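Local structure of thioredoxin reductase (Streptomyces clavuligerus, 4NTD) at the interface of chains A and B. The protein catalyses, as the flavoenzyme HlmI of holomycin biosynthesis, the formation of disulfide bonds in natural products. Residues are numbered along the deposited sequence; one frame, centred on the assembly and turned at random. Chains: chain A/B, Thioredoxin reductase.

Contacts 1 and 2 illustrate how one long helix can serve a dimer at two levels. The centres of their C-alpha atoms lie about 27 Å apart, and helix 305-338 of chain B contributes to both, its first turn to contact 2 and its later turns to contact 1. Contact 2 pairs the starts of the two copies of this helix beside the FAD-binding segments, whereas contact 1 brings the helix against the redox-motif helix 163-166 and helix 184-191 of the partner. Because the interface is two-fold symmetric, each contact occurs twice, so each subunit probably helps to shape its neighbour's active site.

Contact 1: the interface of chains A and B. Residues chain A 164, 189-190, 193-194; chain B 320-321, 324.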
ATOM      1  N   TYR A 164      16.532  -1.830   3.103  1.00 17.28           N
ATOM      2  CA  TYR A 164      15.771  -1.727   1.851  1.00 17.18           C
ATOM      3  C   TYR A 164      15.942  -0.342   1.230  1.00 17.67           C
ATOM      4  O   TYR A 164      16.064  -0.212   0.011  1.00 19.68           O
ATOM      5  CB  TYR A 164      14.291  -2.074   2.071  1.00 16.37           C
ATOM      6  CG  TYR A 164      14.136  -3.492   2.562  1.00 16.60           C
ATOM      7  CD1 TYR A 164      14.415  -4.561   1.723  1.00 17.27           C
ATOM      8  CD2 TYR A 164      13.766  -3.769   3.872  1.00 18.48           C
ATOM      9  CE1 TYR A 164      14.311  -5.862   2.165  1.00 17.99           C
ATOM     10  CE2 TYR A 164      13.659  -5.070   4.327  1.00 20.02           C
ATOM     11  CZ  TYR A 164      13.931  -6.111   3.463  1.00 19.54           C
ATOM     12  OH  TYR A 164      13.838  -7.410   3.881  1.00 20.46           O
ATOM     13  N   LEU A 189      22.903  -9.706  10.329  1.00 16.88           N
ATOM     14  CA  LEU A 189      22.631 -10.862   9.475  1.00 17.07           C
ATOM     15  C   LEU A 189      21.860 -10.447   8.217  1.00 17.55           C
ATOM     16  O   LEU A 189      22.127 -10.951   7.128  1.00 18.03           O
ATOM     17  CB  LEU A 189      21.858 -11.934  10.250  1.00 18.25           C
ATOM     18  CG  LEU A 189      22.591 -12.547  11.450  1.00 20.42           C
ATOM     19  CD1 LEU A 189      21.639 -13.387  12.285  1.00 21.93           C
ATOM     20  CD2 LEU A 189      23.790 -13.368  10.998  1.00 20.84           C
ATOM     21  N   LEU A 190      20.920  -9.520   8.377  1.00 17.61           N
ATOM     22  CA  LEU A 190      20.175  -8.957   7.248  1.00 17.35           C
ATOM     23  C   LEU A 190      21.096  -8.205   6.281  1.00 16.82           C
ATOM     24  O   LEU A 190      21.007  -8.382   5.065  1.00 17.05           O
ATOM     25  CB  LEU A 190      19.063  -8.032   7.764  1.00 17.43           C
ATOM     26  CG  LEU A 190      18.223  -7.236   6.759  1.00 19.58           C
ATOM     27  CD1 LEU A 190      17.542  -8.148   5.750  1.00 21.62           C
ATOM     28  CD2 LEU A 190      17.195  -6.402   7.509  1.00 22.03           C
ATOM     29  N   GLN A 193      23.212  -9.665   3.291  1.00 18.41           N
ATOM     30  CA  GLN A 193      22.615  -9.812   1.967  1.00 18.82           C
ATOM     31  C   GLN A 193      23.128  -8.748   0.976  1.00 18.46           C
ATOM     32  O   GLN A 193      23.076  -8.960  -0.236  1.00 20.30           O
ATOM     33  CB  GLN A 193      21.082  -9.780   2.084  1.00 19.47           C
ATOM     34  CG  GLN A 193      20.309  -9.893   0.776  1.00 19.65           C
ATOM     35  CD  GLN A 193      20.683 -11.113  -0.049  1.00 20.42           C
ATOM     36  OE1 GLN A 193      21.153 -12.121   0.480  1.00 21.08           O
ATOM     37  NE2 GLN A 193      20.465 -11.027  -1.357  1.00 20.07           N
ATOM     38  N   TRP A 194      23.639  -7.626   1.490  1.00 17.64           N
ATOM     39  CA  TRP A 194      24.154  -6.539   0.645  1.00 17.65           C
ATOM     40  C   TRP A 194      25.686  -6.421   0.576  1.00 18.01           C
ATOM     41  O   TRP A 194      26.209  -5.776  -0.332  1.00 18.91           O
ATOM     42  CB  TRP A 194      23.567  -5.200   1.099  1.00 16.98           C
ATOM     43  CG  TRP A 194      22.141  -4.984   0.682  1.00 16.48           C
ATOM     44  CD1 TRP A 194      21.709  -4.391  -0.469  1.00 16.63           C
ATOM     45  CD2 TRP A 194      20.964  -5.347   1.413  1.00 16.22           C
ATOM     46  NE1 TRP A 194      20.335  -4.359  -0.499  1.00 16.51           N
ATOM     47  CE2 TRP A 194      19.852  -4.943   0.643  1.00 15.88           C
ATOM     48  CE3 TRP A 194      20.740  -5.979   2.642  1.00 16.31           C
ATOM     49  CZ2 TRP A 194      18.534  -5.144   1.065  1.00 16.40           C
ATOM     50  CZ3 TRP A 194      19.430  -6.184   3.059  1.00 16.41           C
ATOM     51  CH2 TRP A 194      18.344  -5.767   2.271  1.00 16.24           C
TER
ATOM     52  N   ASN B 320      12.015 -11.201   1.672  1.00 16.63           N
ATOM     53  CA  ASN B 320      13.465 -11.114   1.830  1.00 16.86           C
ATOM     54  C   ASN B 320      13.897 -11.440   3.255  1.00 17.34           C
ATOM     55  O   ASN B 320      14.882 -12.146   3.459  1.00 18.00           O
ATOM     56  CB  ASN B 320      13.998  -9.738   1.446  1.00 16.43           C
ATOM     57  CG  ASN B 320      15.506  -9.649   1.592  1.00 17.39           C
ATOM     58  OD1 ASN B 320      16.248 -10.299   0.856  1.00 18.73           O
ATOM     59  ND2 ASN B 320      15.967  -8.868   2.561  1.00 17.28           N
ATOM     60  N   HIS B 321      13.158 -10.924   4.233  1.00 17.43           N
ATOM     61  CA  HIS B 321      13.439 -11.210   5.642  1.00 19.64           C
ATOM     62  C   HIS B 321      13.463 -12.702   5.923  1.00 20.27           C
ATOM     63  O   HIS B 321      14.361 -13.200   6.603  1.00 21.64           O
ATOM     64  CB  HIS B 321      12.410 -10.537   6.549  1.00 22.90           C
ATOM     65  CG  HIS B 321      12.884  -9.246   7.121  1.00 28.62           C
ATOM     66  ND1 HIS B 321      13.006  -9.037   8.477  1.00 40.06           N
ATOM     67  CD2 HIS B 321      13.309  -8.109   6.522  1.00 25.97           C
ATOM     68  CE1 HIS B 321      13.466  -7.820   8.686  1.00 37.40           C
ATOM     69  NE2 HIS B 321      13.655  -7.233   7.516  1.00 26.99           N
ATOM     70  N   VAL B 324      16.430 -14.500   4.335  1.00 18.52           N
ATOM     71  CA  VAL B 324      17.604 -14.341   5.195  1.00 18.66           C
ATOM     72  C   VAL B 324      17.565 -15.367   6.330  1.00 19.15           C
ATOM     73  O   VAL B 324      18.570 -16.015   6.611  1.00 19.63           O
ATOM     74  CB  VAL B 324      17.724 -12.910   5.767  1.00 18.96           C
ATOM     75  CG1 VAL B 324      18.805 -12.841   6.840  1.00 19.84           C
ATOM     76  CG2 VAL B 324      18.027 -11.918   4.653  1.00 19.72           C
TER
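A:Tyr164, with helical backbone torsions in the short helix 163-166, meets B:Asn320 and B:His321, neighbours on the long helix 305-338 whose next turn carries B:Val324 to helix 184-191 of chain A. The tyrosine lies between the two cysteines of the CPYC redox motif, and its ring extends to the partner with CG anti to its carbonyl carbon (chi1 -61°). The amide of B:Asn320 passes the phenol in the opposite direction, its plane almost perpendicular to the ring. Its ND2 donates to the phenolic OH of A:Tyr164 at 2.9 Å. The bond is nearly straight, 166° at the hydrogen, and the oxygen lies in the amide plane, an arrangement that helps to set the turn of the amide.

The imidazole of B:His321 comes to the phenol edge on, CD2 lying in the plane of the ring and 3.7 Å from CZ of A:Tyr164, although its fine placement against the phenol is doubtful. B:Asn320 CB takes up another stretch of the same edge, 4.0 Å from CE1 of A:Tyr164. A phenylalanine in place of A:Tyr164 would probably leave the amide of B:Asn320 without its phenolic acceptor and free to turn.

A:Leu190 packs with its two branches against B:His321 and B:Asn320. CD2 leans towards the imidazole, 3.6 Å from NE2 of B:His321, while CD1 touches the amide of B:Asn320 and, within its own chain, the edge of A:Trp194. B:His321 is a glutathione-binding residue, as is A:Tyr164, so the partner's helix plausibly helps to line the glutathione site of chain A. A:Trp194 also brings CH2 to within 3.9 Å of ND2 of B:Asn320, bordering the amide on chain A's side. Finally, B:Val324 divides its methyls between two residues: CG2 meets CD1 of A:Leu190 at 4.0 Å, and CG1 rests 3.8 Å from the backbone O of A:Leu189.

Contact 2: the interface of chains A and B. Residues chain A 44, 310, 313-314; chain B 74, 304, 306-307.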
ATOM      1  N   ASN A  44      -1.922  10.598   0.357  1.00 13.38           N
ATOM      2  CA  ASN A  44      -2.694   9.721  -0.528  1.00 12.87           C
ATOM      3  C   ASN A  44      -4.121   9.514  -0.004  1.00 14.03           C
ATOM      4  O   ASN A  44      -5.051   9.349  -0.796  1.00 14.49           O
ATOM      5  CB  ASN A  44      -1.980   8.389  -0.803  1.00 13.02           C
ATOM      6  CG  ASN A  44      -2.203   7.887  -2.228  1.00 13.38           C
ATOM      7  OD1 ASN A  44      -1.266   7.453  -2.901  1.00 13.40           O
ATOM      8  ND2 ASN A  44      -3.446   7.953  -2.698  1.00 13.99           N
ATOM      9  N   GLY A 310      -0.126   3.518  -0.052  1.00 12.72           N
ATOM     10  CA  GLY A 310      -1.107   2.462  -0.298  1.00 12.99           C
ATOM     11  C   GLY A 310      -2.144   2.345   0.804  1.00 13.62           C
ATOM     12  O   GLY A 310      -3.334   2.175   0.528  1.00 14.35           O
ATOM     13  N   SER A 313      -4.628   5.322   0.676  1.00 13.27           N
ATOM     14  CA  SER A 313      -5.682   5.070  -0.302  1.00 13.31           C
ATOM     15  C   SER A 313      -6.735   4.102   0.249  1.00 13.49           C
ATOM     16  O   SER A 313      -7.935   4.334   0.096  1.00 14.11           O
ATOM     17  CB  SER A 313      -5.090   4.522  -1.605  1.00 13.07           C
ATOM     18  OG  SER A 313      -6.102   4.323  -2.577  1.00 13.71           O
ATOM     19  N   ALA A 314      -6.285   3.027   0.895  1.00 13.89           N
ATOM     20  CA  ALA A 314      -7.200   2.034   1.466  1.00 14.34           C
ATOM     21  C   ALA A 314      -8.083   2.635   2.561  1.00 13.93           C
ATOM     22  O   ALA A 314      -9.270   2.320   2.653  1.00 15.30           O
ATOM     23  CB  ALA A 314      -6.428   0.837   1.998  1.00 15.22           C
TER
ATOM     24  N   GLY B  74      -5.442   9.023  -8.670  1.00 14.81           N
ATOM     25  CA  GLY B  74      -5.396   8.722  -7.236  1.00 14.55           C
ATOM     26  C   GLY B  74      -4.123   8.083  -6.692  1.00 14.40           C
ATOM     27  O   GLY B  74      -4.079   7.708  -5.525  1.00 15.12           O
ATOM     28  N   LEU B 304      -6.761  -0.347  -5.121  1.00 14.94           N
ATOM     29  CA  LEU B 304      -6.426   0.576  -6.202  1.00 14.91           C
ATOM     30  C   LEU B 304      -4.932   0.435  -6.527  1.00 14.44           C
ATOM     31  O   LEU B 304      -4.215  -0.305  -5.851  1.00 14.37           O
ATOM     32  CB  LEU B 304      -6.805   2.010  -5.811  1.00 15.33           C
ATOM     33  CG  LEU B 304      -8.317   2.232  -5.643  1.00 15.29           C
ATOM     34  CD1 LEU B 304      -8.627   3.461  -4.802  1.00 16.51           C
ATOM     35  CD2 LEU B 304      -9.005   2.326  -6.998  1.00 17.40           C
ATOM     36  N   VAL B 306      -2.120   2.228  -6.322  1.00 13.06           N
ATOM     37  CA  VAL B 306      -1.110   2.554  -5.313  1.00 13.00           C
ATOM     38  C   VAL B 306      -1.150   1.573  -4.131  1.00 12.92           C
ATOM     39  O   VAL B 306      -0.114   1.289  -3.525  1.00 13.18           O
ATOM     40  CB  VAL B 306      -1.210   4.028  -4.841  1.00 13.34           C
ATOM     41  CG1 VAL B 306      -2.428   4.257  -3.955  1.00 14.41           C
ATOM     42  CG2 VAL B 306       0.072   4.452  -4.134  1.00 14.44           C
ATOM     43  N   SER B 307      -2.332   1.049  -3.811  1.00 12.94           N
ATOM     44  CA  SER B 307      -2.451   0.028  -2.759  1.00 13.00           C
ATOM     45  C   SER B 307      -1.829  -1.299  -3.193  1.00 13.11           C
ATOM     46  O   SER B 307      -1.228  -2.009  -2.381  1.00 13.62           O
ATOM     47  CB  SER B 307      -3.909  -0.173  -2.343  1.00 13.65           C
ATOM     48  OG  SER B 307      -4.423   0.985  -1.707  1.00 14.82           O
TER
HETATM   49  O   HOH W   1      -5.747   5.489  -5.095  1.00 15.86           O
HETATM   50  O   HOH W   2      -6.938   1.650  -2.288  1.00 15.89           O
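B:Ser307 turns its OG anti to its own carbonyl carbon (chi1 -66°), towards the backbone O of A:Gly310, while A:Ser313 holds OG anti to its backbone N (chi1 -178°), facing chain B. The two hydroxyls do different work. That of B:Ser307 donates directly to the O of A:Gly310 at 2.8 Å, arriving somewhat tilted from the carbonyl plane. That of A:Ser313 works through water: water 2 joins it to OG of B:Ser307, and water 1 carries it on to the backbone O of B:Gly74. OG of A:Ser313 is 2.8 Å from O of water 1.

The carbonyl of B:Gly74 has a second partner, the side-chain amide of A:Asn44. ND2 of A:Asn44 donates to O of B:Gly74 at 2.9 Å, with 160° at the hydrogen and the acceptor close to the amide plane. This bond settles which end of the amide faces the glycine, and OD1 of A:Asn44 accordingly points at the methyls of B:Val306, 3.5 Å from CG2. The valine approaches the amide from the opposite direction, and its CG1 also packs 3.6 Å from CB of A:Ser313. CD1 of B:Leu304 lies 3.5 Å from OG of A:Ser313, giving the hydroxyl an apolar neighbour besides its waters.

With no side chain on A:Gly310, the two long helices come together backbone to backbone, CA of A:Gly310 standing 3.7 Å from CA of B:Ser307. Both belong to the opening turns of helix 305-338 in their own chains. A:Asn44 sits on helix 40-51, whose start forms part of the Rossmann glycine motif, while B:Gly74 and B:Leu304 adjoin the FAD-binding residues B:Gln73 and B:Ala303, so the contact couples the subunits close to their flavin-binding cores.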